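Local coordinates for protein dermonecrotic toxin (Pasteurella multocida, PDB 2EBF) that acts as a mitogenic dermonecrotic toxin that induces bone resorption and is associated with atrophic rhinitis in pigs, represented here by its C-terminal region with a thiol-protease-like catalytic triad, at residues A[178-183]-A[472-477]; A[323-328]-A[476-481]. All coordinates share one frame; numbering follows the deposited sequence.

Contact 1: residues A[178-183]-A[472-477]; sequences ALQDTV and NPYKSL
Gln-180 and Asn-472 face each other where the last turn of helix 171-180 meets the first turn of helix 473-490, their CA atoms 7.6 Å apart and their CB atoms pointing toward each other's segment. Gln-180 provides most of the touching surface. Its CG stands between the backbone N and the carbonyl carbon (chi1 65°), and a second bend at chi2 folds the long chain back over the helix end. The folded amide then spreads over the incoming turn: OE1 comes within 3.7 Å of Lys-475 CB, and NE2 lies 3.8 Å from Tyr-474 CB. NE2 is tied to the carbonyl of Phe-177 in its own helix, which fixes the rotation of the amide. The side chains of Gln-180 and Asn-472 cross obliquely. Asn-472 is the N-cap residue, a place suited to a short polar side chain. The helix it begins belongs to the connection between parallel strands 456-461 and 498-502 within the C2 domain of the toxin, so the contact sets a helix of the alpha/beta part against one from earlier in the chain. Just past the end of helix 171-180, Asp-181 forms an Asx turn: OD1 accepts the backbone N-H of Val-183 at 2.8 Å, from above the carboxylate plane, and also that of Ile-184. Its OD2 makes a salt bridge to Arg-322 of helix 312-333. The Tyr-474 side chain, whose end leads away from residues 178-183, packs on Asp-173, Arg-176 and Phe-177 of helix 171-180 and also meets Ile-550 and Val-552. Lys-475 suits a buried place because its chain runs out nearly straight and bends only at its last torsion (chi4 73°), bringing NZ to the carbonyls of Asn-465 and Val-467, while the ring of Phe-470 offers a cation-pi contact.

Contact 2: residues A[323-328]-A[476-481]; sequences LSLMEN and SLYYKG
Met-326 and Leu-325 meet Leu-477 and Tyr-478 where two helices cross nearly at right angles, the segment axes 79° apart and 9.2 Å distant at closest approach. The flexible, unbranched thioether of Met-326 suits this crossing, since it can bend into the angle between the helices. With CG anti to the backbone N (chi1 -171°) and a bend at chi2, it reaches across so that SD rests 3.9 Å from Tyr-478 CB and CE touches Leu-477 CD2 at 3.6 Å; the Met-326 and Leu-477 side chains lie roughly perpendicular. The Tyr-478 side chain reaches obliquely across helix 312-333, with the backbone N of Met-326 at the ring's edge, near its plane. Leu-325 packs against the outer half of this ring: CB is 3.7 Å from CE2, and CD1 closes to 3.2 Å from OH, a tight fit for a methyl group. A tyrosine serves here because that hydroxyl is hydrogen-bonded to OD1 of Asp-464, which anchors the far end of the ring. Between the helices a water donates to Tyr-478 O at 2.8 Å and, weakly, to Leu-325 O, joining the two backbones. Farther out, Met-326 is backed by Leu-174 and Phe-177 of helix 171-180, Leu-323 turns to helix 151-164, and helix 473-490 continues toward strand 498-502 of the mixed sheet.

Both contacts use helix 473-490, contact 1 at its capped start and contact 2 about a turn further on, with Ser-476 and Leu-477 common to the two segments and centres 9 Å apart. Contact 1 is partly buried and rich in polar groups, as befits helix ends, where the first N-H groups of one helix and the last carbonyls of another lack helical partners. Contact 2 lies deeper, near the centre of the chain, and relies on apolar packing, with one water bridging the two backbones. They touch where Met-326 CE comes 3.7 Å from Tyr-474 O. Phe-177 and Arg-322 also serve both neighbourhoods, so helices 171-180, 312-333 and 473-490 form one three-helix junction.

Contact 1: residues A[178-183]-A[472-477]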
loop_
_atom_site.group_PDB
_atom_site.type_symbol
_atom_site.label_atom_id
_atom_site.label_comp_id
_atom_site.label_asym_id
_atom_site.label_seq_id
_atom_site.Cartn_x
_atom_site.Cartn_y
_atom_site.Cartn_z
ATOM N N ALA A 178 -7.712 -7.520 1.176
ATOM C CA ALA A 178 -7.158 -8.879 1.124
ATOM C C ALA A 178 -8.264 -9.918 1.043
ATOM O O ALA A 178 -8.177 -10.863 0.262
ATOM C CB ALA A 178 -6.273 -9.150 2.340
ATOM N N LEU A 179 -9.318 -9.715 1.834
ATOM C CA LEU A 179 -10.424 -10.676 1.935
ATOM C C LEU A 179 -11.234 -10.833 0.649
ATOM O O LEU A 179 -11.792 -11.902 0.378
ATOM C CB LEU A 179 -11.366 -10.287 3.082
ATOM C CG LEU A 179 -10.865 -10.441 4.521
ATOM C CD1 LEU A 179 -11.933 -9.928 5.493
ATOM C CD2 LEU A 179 -10.513 -11.886 4.838
ATOM N N GLN A 180 -11.319 -9.762 -0.129
ATOM C CA GLN A 180 -12.056 -9.790 -1.388
ATOM C C GLN A 180 -11.175 -10.132 -2.589
ATOM O O GLN A 180 -11.676 -10.564 -3.619
ATOM C CB GLN A 180 -12.813 -8.463 -1.610
ATOM C CG GLN A 180 -11.928 -7.215 -1.793
ATOM C CD GLN A 180 -11.340 -7.092 -3.193
ATOM O OE1 GLN A 180 -12.054 -7.245 -4.201
ATOM N NE2 GLN A 180 -10.035 -6.821 -3.269
ATOM N N ASP A 181 -9.868 -9.936 -2.463
ATOM C CA ASP A 181 -8.960 -10.150 -3.585
ATOM C C ASP A 181 -8.931 -11.612 -4.063
ATOM O O ASP A 181 -8.736 -12.525 -3.267
ATOM C CB ASP A 181 -7.565 -9.644 -3.230
ATOM C CG ASP A 181 -6.604 -9.738 -4.386
ATOM O OD1 ASP A 181 -6.028 -10.824 -4.568
ATOM O OD2 ASP A 181 -6.409 -8.729 -5.102
ATOM N N THR A 182 -9.136 -11.827 -5.364
ATOM C CA THR A 182 -9.253 -13.198 -5.903
ATOM C C THR A 182 -7.971 -14.032 -5.814
ATOM O O THR A 182 -8.009 -15.257 -5.993
ATOM C CB THR A 182 -9.785 -13.232 -7.356
ATOM O OG1 THR A 182 -8.830 -12.634 -8.242
ATOM C CG2 THR A 182 -11.123 -12.499 -7.464
ATOM N N VAL A 183 -6.846 -13.374 -5.534
ATOM C CA VAL A 183 -5.582 -14.077 -5.346
ATOM C C VAL A 183 -5.309 -14.254 -3.852
ATOM O O VAL A 183 -5.201 -15.381 -3.369
ATOM C CB VAL A 183 -4.416 -13.361 -6.060
ATOM C CG1 VAL A 183 -3.070 -13.993 -5.696
ATOM C CG2 VAL A 183 -4.639 -13.377 -7.577
ATOM N N ASN A 472 -16.534 -5.179 -6.917
ATOM C CA ASN A 472 -15.990 -4.895 -5.604
ATOM C C ASN A 472 -15.193 -3.593 -5.604
ATOM O O ASN A 472 -14.277 -3.430 -6.406
ATOM C CB ASN A 472 -15.121 -6.063 -5.136
ATOM C CG ASN A 472 -14.773 -5.965 -3.683
ATOM O OD1 ASN A 472 -15.404 -6.603 -2.826
ATOM N ND2 ASN A 472 -13.773 -5.154 -3.383
ATOM N N PRO A 473 -15.535 -2.663 -4.690
ATOM C CA PRO A 473 -14.912 -1.333 -4.697
ATOM C C PRO A 473 -13.417 -1.339 -4.362
ATOM O O PRO A 473 -12.703 -0.409 -4.738
ATOM C CB PRO A 473 -15.713 -0.563 -3.640
ATOM C CG PRO A 473 -16.272 -1.632 -2.726
ATOM C CD PRO A 473 -16.531 -2.811 -3.607
ATOM N N TYR A 474 -12.950 -2.372 -3.661
ATOM C CA TYR A 474 -11.535 -2.481 -3.311
ATOM C C TYR A 474 -10.697 -2.873 -4.524
ATOM O O TYR A 474 -9.622 -2.323 -4.728
ATOM C CB TYR A 474 -11.312 -3.425 -2.113
ATOM C CG TYR A 474 -12.033 -2.919 -0.890
ATOM C CD1 TYR A 474 -11.467 -1.925 -0.086
ATOM C CD2 TYR A 474 -13.318 -3.369 -0.575
ATOM C CE1 TYR A 474 -12.146 -1.426 1.032
ATOM C CE2 TYR A 474 -14.002 -2.873 0.541
ATOM C CZ TYR A 474 -13.409 -1.902 1.330
ATOM O OH TYR A 474 -14.081 -1.391 2.419
ATOM N N LYS A 475 -11.206 -3.798 -5.338
ATOM C CA LYS A 475 -10.534 -4.161 -6.591
ATOM C C LYS A 475 -10.514 -2.942 -7.523
ATOM O O LYS A 475 -9.495 -2.634 -8.154
ATOM C CB LYS A 475 -11.236 -5.352 -7.257
ATOM C CG LYS A 475 -10.691 -5.720 -8.649
ATOM C CD LYS A 475 -11.589 -6.714 -9.340
ATOM C CE LYS A 475 -11.392 -6.701 -10.840
ATOM N NZ LYS A 475 -10.106 -7.339 -11.242
ATOM N N SER A 476 -11.643 -2.244 -7.596
ATOM C CA SER A 476 -11.750 -1.026 -8.414
ATOM C C SER A 476 -10.754 0.054 -7.965
ATOM O O SER A 476 -10.102 0.690 -8.798
ATOM C CB SER A 476 -13.180 -0.478 -8.381
ATOM O OG SER A 476 -14.094 -1.390 -8.968
ATOM N N LEU A 477 -10.639 0.247 -6.653
ATOM C CA LEU A 477 -9.708 1.226 -6.076
ATOM C C LEU A 477 -8.246 0.859 -6.363
ATOM O O LEU A 477 -7.442 1.733 -6.707
ATOM C CB LEU A 477 -9.931 1.340 -4.560
ATOM C CG LEU A 477 -8.992 2.233 -3.749
ATOM C CD1 LEU A 477 -9.048 3.645 -4.266
ATOM C CD2 LEU A 477 -9.349 2.209 -2.275
#

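Contact 2: residues A[323-328]-A[476-481]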
loop_
_atom_site.group_PDB
_atom_site.type_symbol
_atom_site.label_atom_id
_atom_site.label_comp_id
_atom_site.label_asym_id
_atom_site.label_seq_id
_atom_site.Cartn_x
_atom_site.Cartn_y
_atom_site.Cartn_z
ATOM N N LEU A 323 -0.576 -5.844 -1.932
ATOM C CA LEU A 323 -0.778 -5.167 -0.649
ATOM C C LEU A 323 0.024 -3.876 -0.554
ATOM O O LEU A 323 -0.480 -2.859 -0.084
ATOM C CB LEU A 323 -0.458 -6.098 0.521
ATOM C CG LEU A 323 -1.501 -7.200 0.692
ATOM C CD1 LEU A 323 -0.893 -8.345 1.456
ATOM C CD2 LEU A 323 -2.764 -6.631 1.396
ATOM N N SER A 324 1.274 -3.918 -1.004
ATOM C CA SER A 324 2.108 -2.727 -1.021
ATOM C C SER A 324 1.553 -1.657 -1.951
ATOM O O SER A 324 1.631 -0.483 -1.636
ATOM C CB SER A 324 3.539 -3.062 -1.462
ATOM O OG SER A 324 4.133 -3.990 -0.560
ATOM N N LEU A 325 1.032 -2.046 -3.109
ATOM C CA LEU A 325 0.495 -1.055 -4.047
ATOM C C LEU A 325 -0.790 -0.424 -3.532
ATOM O O LEU A 325 -0.977 0.787 -3.654
ATOM C CB LEU A 325 0.284 -1.649 -5.445
ATOM C CG LEU A 325 1.573 -2.020 -6.195
ATOM C CD1 LEU A 325 1.252 -2.754 -7.494
ATOM C CD2 LEU A 325 2.438 -0.794 -6.475
ATOM N N MET A 326 -1.659 -1.253 -2.958
ATOM C CA MET A 326 -2.908 -0.778 -2.337
ATOM C C MET A 326 -2.649 0.229 -1.226
ATOM O O MET A 326 -3.327 1.254 -1.128
ATOM C CB MET A 326 -3.715 -1.959 -1.803
ATOM C CG MET A 326 -5.131 -1.593 -1.321
ATOM S SD MET A 326 -6.100 -0.819 -2.636
ATOM C CE MET A 326 -7.740 -0.949 -1.901
ATOM N N GLU A 327 -1.697 -0.085 -0.357
ATOM C CA GLU A 327 -1.296 0.826 0.695
ATOM C C GLU A 327 -0.879 2.188 0.119
ATOM O O GLU A 327 -1.267 3.218 0.651
ATOM C CB GLU A 327 -0.161 0.204 1.512
ATOM C CG GLU A 327 0.275 1.026 2.698
ATOM C CD GLU A 327 1.422 0.383 3.445
ATOM O OE1 GLU A 327 2.393 -0.052 2.795
ATOM O OE2 GLU A 327 1.347 0.322 4.682
ATOM N N ASN A 328 -0.087 2.182 -0.957
ATOM C CA ASN A 328 0.297 3.408 -1.674
ATOM C C ASN A 328 -0.902 4.194 -2.194
ATOM O O ASN A 328 -0.996 5.414 -2.028
ATOM C CB ASN A 328 1.217 3.071 -2.853
ATOM C CG ASN A 328 2.581 2.586 -2.422
ATOM O OD1 ASN A 328 3.411 2.199 -3.267
ATOM N ND2 ASN A 328 2.841 2.605 -1.116
ATOM N N SER A 476 -11.643 -2.244 -7.596
ATOM C CA SER A 476 -11.750 -1.026 -8.414
ATOM C C SER A 476 -10.754 0.054 -7.965
ATOM O O SER A 476 -10.102 0.690 -8.798
ATOM C CB SER A 476 -13.180 -0.478 -8.381
ATOM O OG SER A 476 -14.094 -1.390 -8.968
ATOM N N LEU A 477 -10.639 0.247 -6.653
ATOM C CA LEU A 477 -9.708 1.226 -6.076
ATOM C C LEU A 477 -8.246 0.859 -6.363
ATOM O O LEU A 477 -7.442 1.733 -6.707
ATOM C CB LEU A 477 -9.931 1.340 -4.560
ATOM C CG LEU A 477 -8.992 2.233 -3.749
ATOM C CD1 LEU A 477 -9.048 3.645 -4.266
ATOM C CD2 LEU A 477 -9.349 2.209 -2.275
ATOM N N TYR A 478 -7.915 -0.424 -6.191
ATOM C CA TYR A 478 -6.580 -0.933 -6.460
ATOM C C TYR A 478 -6.185 -0.624 -7.897
ATOM O O TYR A 478 -5.114 -0.083 -8.150
ATOM C CB TYR A 478 -6.478 -2.456 -6.201
ATOM C CG TYR A 478 -5.133 -3.031 -6.639
ATOM C CD1 TYR A 478 -4.947 -3.534 -7.934
ATOM C CD2 TYR A 478 -4.044 -3.039 -5.771
ATOM C CE1 TYR A 478 -3.703 -4.040 -8.339
ATOM C CE2 TYR A 478 -2.815 -3.543 -6.161
ATOM C CZ TYR A 478 -2.650 -4.039 -7.441
ATOM O OH TYR A 478 -1.417 -4.537 -7.823
ATOM N N TYR A 479 -7.064 -0.982 -8.829
ATOM C CA TYR A 479 -6.808 -0.802 -10.254
ATOM C C TYR A 479 -6.691 0.685 -10.621
ATOM O O TYR A 479 -5.753 1.092 -11.301
ATOM C CB TYR A 479 -7.906 -1.507 -11.058
ATOM C CG TYR A 479 -7.821 -1.292 -12.542
ATOM C CD1 TYR A 479 -6.809 -1.882 -13.293
ATOM C CD2 TYR A 479 -8.755 -0.493 -13.199
ATOM C CE1 TYR A 479 -6.728 -1.681 -14.662
ATOM C CE2 TYR A 479 -8.682 -0.285 -14.572
ATOM C CZ TYR A 479 -7.661 -0.883 -15.292
ATOM O OH TYR A 479 -7.586 -0.682 -16.656
ATOM N N LYS A 480 -7.635 1.491 -10.141
ATOM C CA LYS A 480 -7.622 2.927 -10.412
ATOM C C LYS A 480 -6.376 3.595 -9.836
ATOM O O LYS A 480 -5.778 4.468 -10.471
ATOM C CB LYS A 480 -8.872 3.582 -9.836
ATOM C CG LYS A 480 -8.930 5.091 -10.051
ATOM C CD LYS A 480 -10.187 5.645 -9.422
ATOM C CE LYS A 480 -10.390 7.097 -9.787
ATOM N NZ LYS A 480 -11.540 7.679 -9.026
ATOM N N GLY A 481 -5.997 3.184 -8.628
ATOM C CA GLY A 481 -4.858 3.772 -7.938
ATOM C C GLY A 481 -3.568 3.624 -8.711
ATOM O O GLY A 481 -2.776 4.561 -8.778
HETATM O O HOH W 1 -3.189 0.338 -6.160
#